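PDB 3KHS: purine nucleoside phosphorylase from Grouper iridovirus, which catalyses the phosphorolysis of purine nucleosides, splitting the bond between base and sugar in purine salvage. Local coordinates for the interface of chains A and B. Numbering follows the deposited sequence. Chains: chain A/B, Purine nucleoside phosphorylase.

Contact 1: the interface of chains A and B. Residues chain A 199-201, 204; chain B 130-133, 159-160, 188.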
# COMPACT_ATOMS: atom_id res chain seq x y z
N THR A 199 11.35 10.83 -0.52
CA THR A 199 11.64 12.03 -1.25
C THR A 199 11.17 13.21 -0.40
O THR A 199 10.37 13.05 0.53
CB THR A 199 10.83 12.11 -2.57
OG1 THR A 199 9.43 12.03 -2.26
CG2 THR A 199 11.21 10.99 -3.56
N PRO A 200 11.64 14.43 -0.70
CA PRO A 200 11.20 15.59 0.09
C PRO A 200 9.67 15.73 0.02
O PRO A 200 9.02 16.06 1.02
CB PRO A 200 11.92 16.74 -0.60
CG PRO A 200 13.17 16.09 -1.09
CD PRO A 200 12.67 14.81 -1.67
N ALA A 201 9.11 15.49 -1.15
CA ALA A 201 7.66 15.59 -1.29
C ALA A 201 6.95 14.54 -0.44
O ALA A 201 5.85 14.81 0.04
CB ALA A 201 7.26 15.44 -2.74
N LYS A 204 7.12 15.59 3.22
CA LYS A 204 6.11 16.59 3.51
C LYS A 204 4.80 15.93 3.89
O LYS A 204 4.16 16.29 4.87
CB LYS A 204 5.92 17.51 2.31
CG LYS A 204 6.96 18.60 2.28
CD LYS A 204 7.10 19.20 0.91
CE LYS A 204 8.24 20.22 0.89
NZ LYS A 204 8.48 20.72 -0.50
N ARG B 130 10.25 17.33 -11.05
CA ARG B 130 11.22 17.82 -10.09
C ARG B 130 11.26 16.93 -8.87
O ARG B 130 12.23 16.93 -8.13
CB ARG B 130 10.90 19.26 -9.67
CG ARG B 130 9.80 19.38 -8.63
CD ARG B 130 9.64 20.80 -8.05
NE ARG B 130 9.29 20.72 -6.63
CZ ARG B 130 8.09 20.99 -6.14
NH1 ARG B 130 7.12 21.39 -6.95
NH2 ARG B 130 7.85 20.84 -4.85
N ASP B 131 10.20 16.17 -8.65
CA ASP B 131 10.15 15.29 -7.49
C ASP B 131 8.97 14.34 -7.65
O ASP B 131 8.13 14.55 -8.52
CB ASP B 131 9.99 16.12 -6.22
CG ASP B 131 10.41 15.35 -4.98
OD1 ASP B 131 11.11 14.36 -5.18
OD2 ASP B 131 10.08 15.73 -3.83
N HIS B 132 8.91 13.28 -6.84
CA HIS B 132 7.76 12.37 -6.95
C HIS B 132 7.23 11.93 -5.60
O HIS B 132 7.85 12.17 -4.56
CB HIS B 132 8.07 11.12 -7.82
CG HIS B 132 8.94 10.08 -7.16
ND1 HIS B 132 9.95 9.43 -7.83
CD2 HIS B 132 8.98 9.63 -5.88
CE1 HIS B 132 10.58 8.62 -6.99
NE2 HIS B 132 10.01 8.72 -5.80
N ILE B 133 6.06 11.32 -5.64
CA ILE B 133 5.39 10.76 -4.48
C ILE B 133 5.02 9.35 -4.94
O ILE B 133 4.12 9.18 -5.78
CB ILE B 133 4.09 11.49 -4.12
CG1 ILE B 133 4.39 12.92 -3.70
CG2 ILE B 133 3.40 10.78 -2.98
CD1 ILE B 133 3.13 13.78 -3.64
N MET B 159 16.83 9.45 -1.48
CA MET B 159 15.94 9.85 -2.57
C MET B 159 15.71 11.35 -2.49
O MET B 159 14.72 11.87 -2.98
CB MET B 159 14.60 9.09 -2.44
CG MET B 159 14.69 7.57 -2.73
SD MET B 159 15.40 7.20 -4.41
CE MET B 159 16.79 6.09 -3.89
N THR B 160 16.65 12.07 -1.87
CA THR B 160 16.49 13.51 -1.72
C THR B 160 16.59 14.27 -3.03
O THR B 160 15.97 15.32 -3.16
CB THR B 160 17.48 14.07 -0.69
OG1 THR B 160 17.07 13.66 0.62
CG2 THR B 160 17.50 15.58 -0.74
N VAL B 188 5.56 18.13 -9.37
CA VAL B 188 5.61 16.88 -8.63
C VAL B 188 4.78 15.76 -9.25
O VAL B 188 3.58 15.94 -9.47
CB VAL B 188 5.17 17.13 -7.18
CG1 VAL B 188 5.33 15.87 -6.36
CG2 VAL B 188 5.97 18.27 -6.59
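A:Thr199 and A:Ala201, at the start of helix 200-208, meet B:Asp131 and B:His132 in strand 131-134 across a helix-end-to-strand interface between identical subunits, part of the contact that holds the trimer together. The carboxylate of B:Asp131 caps the partner's helix from outside: OD2 accepts the backbone N-H of A:Ala201 at 2.9 Å, the donor lying nearly along the C-O axis. With CG anti to its own backbone N (chi1 -160°), B:Asp131 reaches outward from the strand to this amide. The positive end of the helix dipole would be expected to favour a negative carboxylate here. A:Thr199 stands just before the helix, a common place for a capping threonine, and with OG1 between the backbone N and the carbonyl carbon (chi1 58°) gives its hydroxyl hydrogen to the other subunit. OG1 of A:Thr199 donates to the backbone O of B:His132 at 2.8 Å, the C=O...donor angle being 166°. The methyl CG2 of A:Thr199 lies 3.5 Å from the ring carbon CD2 of B:His132, the two side chains roughly perpendicular. The beta-branched threonine thus serves both a polar and an apolar partner. A:Pro200 suits the first helical turn, where a missing N-H costs no helical bond; its CD packs 4.0 Å from CA of B:Thr160. The small A:Ala201 lets the strand come near, its CB lying 3.9 Å from CG1 of B:Ile133 and 4.1 Å from CG1 of B:Val188. At the margin, A:Lys204 NZ and B:Arg130 NH2 are 4.4 Å apart, like charges that would probably repel mildly. Capping and packing together fix the start of one subunit's helix against its neighbour's strand, joining the protomers.

Contact 2: the interface of chains A and B. Residues chain A 85, 195-197, 216; chain B 144, 155-157.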
# COMPACT_ATOMS: atom_id res chain seq x y z
N TYR A 85 11.41 -4.52 4.41
CA TYR A 85 12.28 -4.20 3.27
C TYR A 85 13.30 -5.28 2.93
O TYR A 85 13.89 -5.26 1.86
CB TYR A 85 12.98 -2.84 3.46
CG TYR A 85 14.02 -2.81 4.55
CD1 TYR A 85 13.78 -2.15 5.76
CD2 TYR A 85 15.24 -3.49 4.39
CE1 TYR A 85 14.72 -2.18 6.80
CE2 TYR A 85 16.18 -3.54 5.41
CZ TYR A 85 15.92 -2.88 6.61
OH TYR A 85 16.82 -2.93 7.63
N PRO A 195 13.33 0.14 1.45
CA PRO A 195 14.53 0.57 2.19
C PRO A 195 15.00 1.93 1.74
O PRO A 195 15.91 2.49 2.32
CB PRO A 195 15.54 -0.51 1.87
CG PRO A 195 15.22 -0.84 0.38
CD PRO A 195 13.68 -0.74 0.31
N SER A 196 14.39 2.47 0.69
CA SER A 196 14.78 3.79 0.20
C SER A 196 14.22 4.85 1.13
O SER A 196 13.10 4.70 1.65
CB SER A 196 14.22 4.03 -1.20
OG SER A 196 12.81 4.00 -1.19
N PHE A 197 15.00 5.90 1.39
CA PHE A 197 14.52 6.97 2.25
C PHE A 197 13.50 7.76 1.41
O PHE A 197 13.51 7.68 0.16
CB PHE A 197 15.69 7.84 2.68
CG PHE A 197 16.58 7.21 3.72
CD1 PHE A 197 16.07 6.87 4.98
CD2 PHE A 197 17.92 6.96 3.45
CE1 PHE A 197 16.89 6.29 5.96
CE2 PHE A 197 18.76 6.38 4.44
CZ PHE A 197 18.24 6.05 5.68
N MET A 216 11.63 2.17 9.61
CA MET A 216 11.10 1.07 8.82
C MET A 216 10.78 -0.19 9.62
O MET A 216 10.89 -1.30 9.10
CB MET A 216 12.08 0.76 7.68
CG MET A 216 12.60 2.02 7.00
SD MET A 216 13.93 1.78 5.79
CE MET A 216 13.92 3.26 4.98
N LEU B 144 13.04 -1.79 -4.44
CA LEU B 144 14.30 -2.21 -3.86
C LEU B 144 14.05 -3.23 -2.77
O LEU B 144 14.98 -3.76 -2.18
CB LEU B 144 15.07 -1.04 -3.25
CG LEU B 144 15.43 0.07 -4.22
CD1 LEU B 144 16.09 1.19 -3.47
CD2 LEU B 144 16.36 -0.50 -5.29
N ARG B 155 22.19 0.23 0.80
CA ARG B 155 21.08 -0.55 1.31
C ARG B 155 19.90 0.43 1.45
O ARG B 155 18.78 0.15 1.07
CB ARG B 155 21.43 -1.13 2.68
CG ARG B 155 20.89 -2.55 2.98
CD ARG B 155 19.37 -2.71 3.07
NE ARG B 155 18.71 -2.69 1.76
CZ ARG B 155 17.92 -3.66 1.27
NH1 ARG B 155 17.68 -4.75 1.99
NH2 ARG B 155 17.38 -3.52 0.07
N PHE B 156 20.19 1.59 2.03
CA PHE B 156 19.22 2.64 2.27
C PHE B 156 19.59 3.88 1.45
O PHE B 156 20.07 4.87 1.99
CB PHE B 156 19.21 2.99 3.75
CG PHE B 156 18.94 1.83 4.65
CD1 PHE B 156 17.69 1.20 4.65
CD2 PHE B 156 19.93 1.38 5.54
CE1 PHE B 156 17.42 0.15 5.54
CE2 PHE B 156 19.67 0.33 6.43
CZ PHE B 156 18.42 -0.29 6.44
N PRO B 157 19.35 3.83 0.13
CA PRO B 157 19.65 4.92 -0.79
C PRO B 157 18.83 6.19 -0.54
O PRO B 157 17.62 6.13 -0.28
CB PRO B 157 19.33 4.32 -2.15
CG PRO B 157 18.18 3.40 -1.83
CD PRO B 157 18.66 2.73 -0.57
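The loop of chain A carrying A:Pro195 to A:Phe197, together with the 3-10 helix 84-86 and the loop at A:Met216, receives the chain B loop 155-157, with B:Leu144 from another loop alongside. B:Phe156 is the inserted residue. Its ring stands edge-to-face to A:Tyr85, the planes 81° apart and the centroids separated by 5.2 Å, with CE1 over the rim of one tyrosine face. CG lies anti to the carbonyl carbon of B:Phe156 (chi1 -56°), which sends the ring into chain A. There A:Met216 runs antiparallel alongside the ring, its chain flexible and its polarisable sulfur SD 3.9 Å from CE1 of B:Phe156. CE2 of A:Phe197 packs 3.5 Å from CB of B:Phe156. The carbonyl O of A:Pro195 approaches the phenylalanine edge in the ring plane. A:Pro195, rigid and following a cis peptide bond, is itself clasped: its CG packs 3.6 Å from CB of B:Leu144, and the apolar flank of the ring runs beside the B:Arg155 guanidinium. A hydrogen bond ties the loop backbones, A:Phe197 N to B:Pro157 O at 3.1 Å, 167° at the hydrogen; B:Pro157 keeps its carbonyl as acceptor although it has no N-H to give. In trimeric phosphorylases of this family, a phenylalanine lent by the neighbouring subunit covers the nucleoside site, and B:Phe156 appears to fill that role, among loops at the mouth of chain A's active site.

The C-alpha centres of contact 1 and contact 2 lie about 15 Å apart within one subunit interface. They share no residue, yet one continuous stretch of chain A, from A:Pro195 to the start of helix 200-208, serves both. On chain B the loop from B:Arg155 to B:Thr160 likewise runs from contact 2 into contact 1. Securing the helix start and strand in contact 1 may therefore steady the loops that carry the aromatic insertion of contact 2. Since the interface is not an exact two-fold, each subunit can offer two different surfaces to its two neighbours, as a closed trimer requires, linking assembly with completion of each active site.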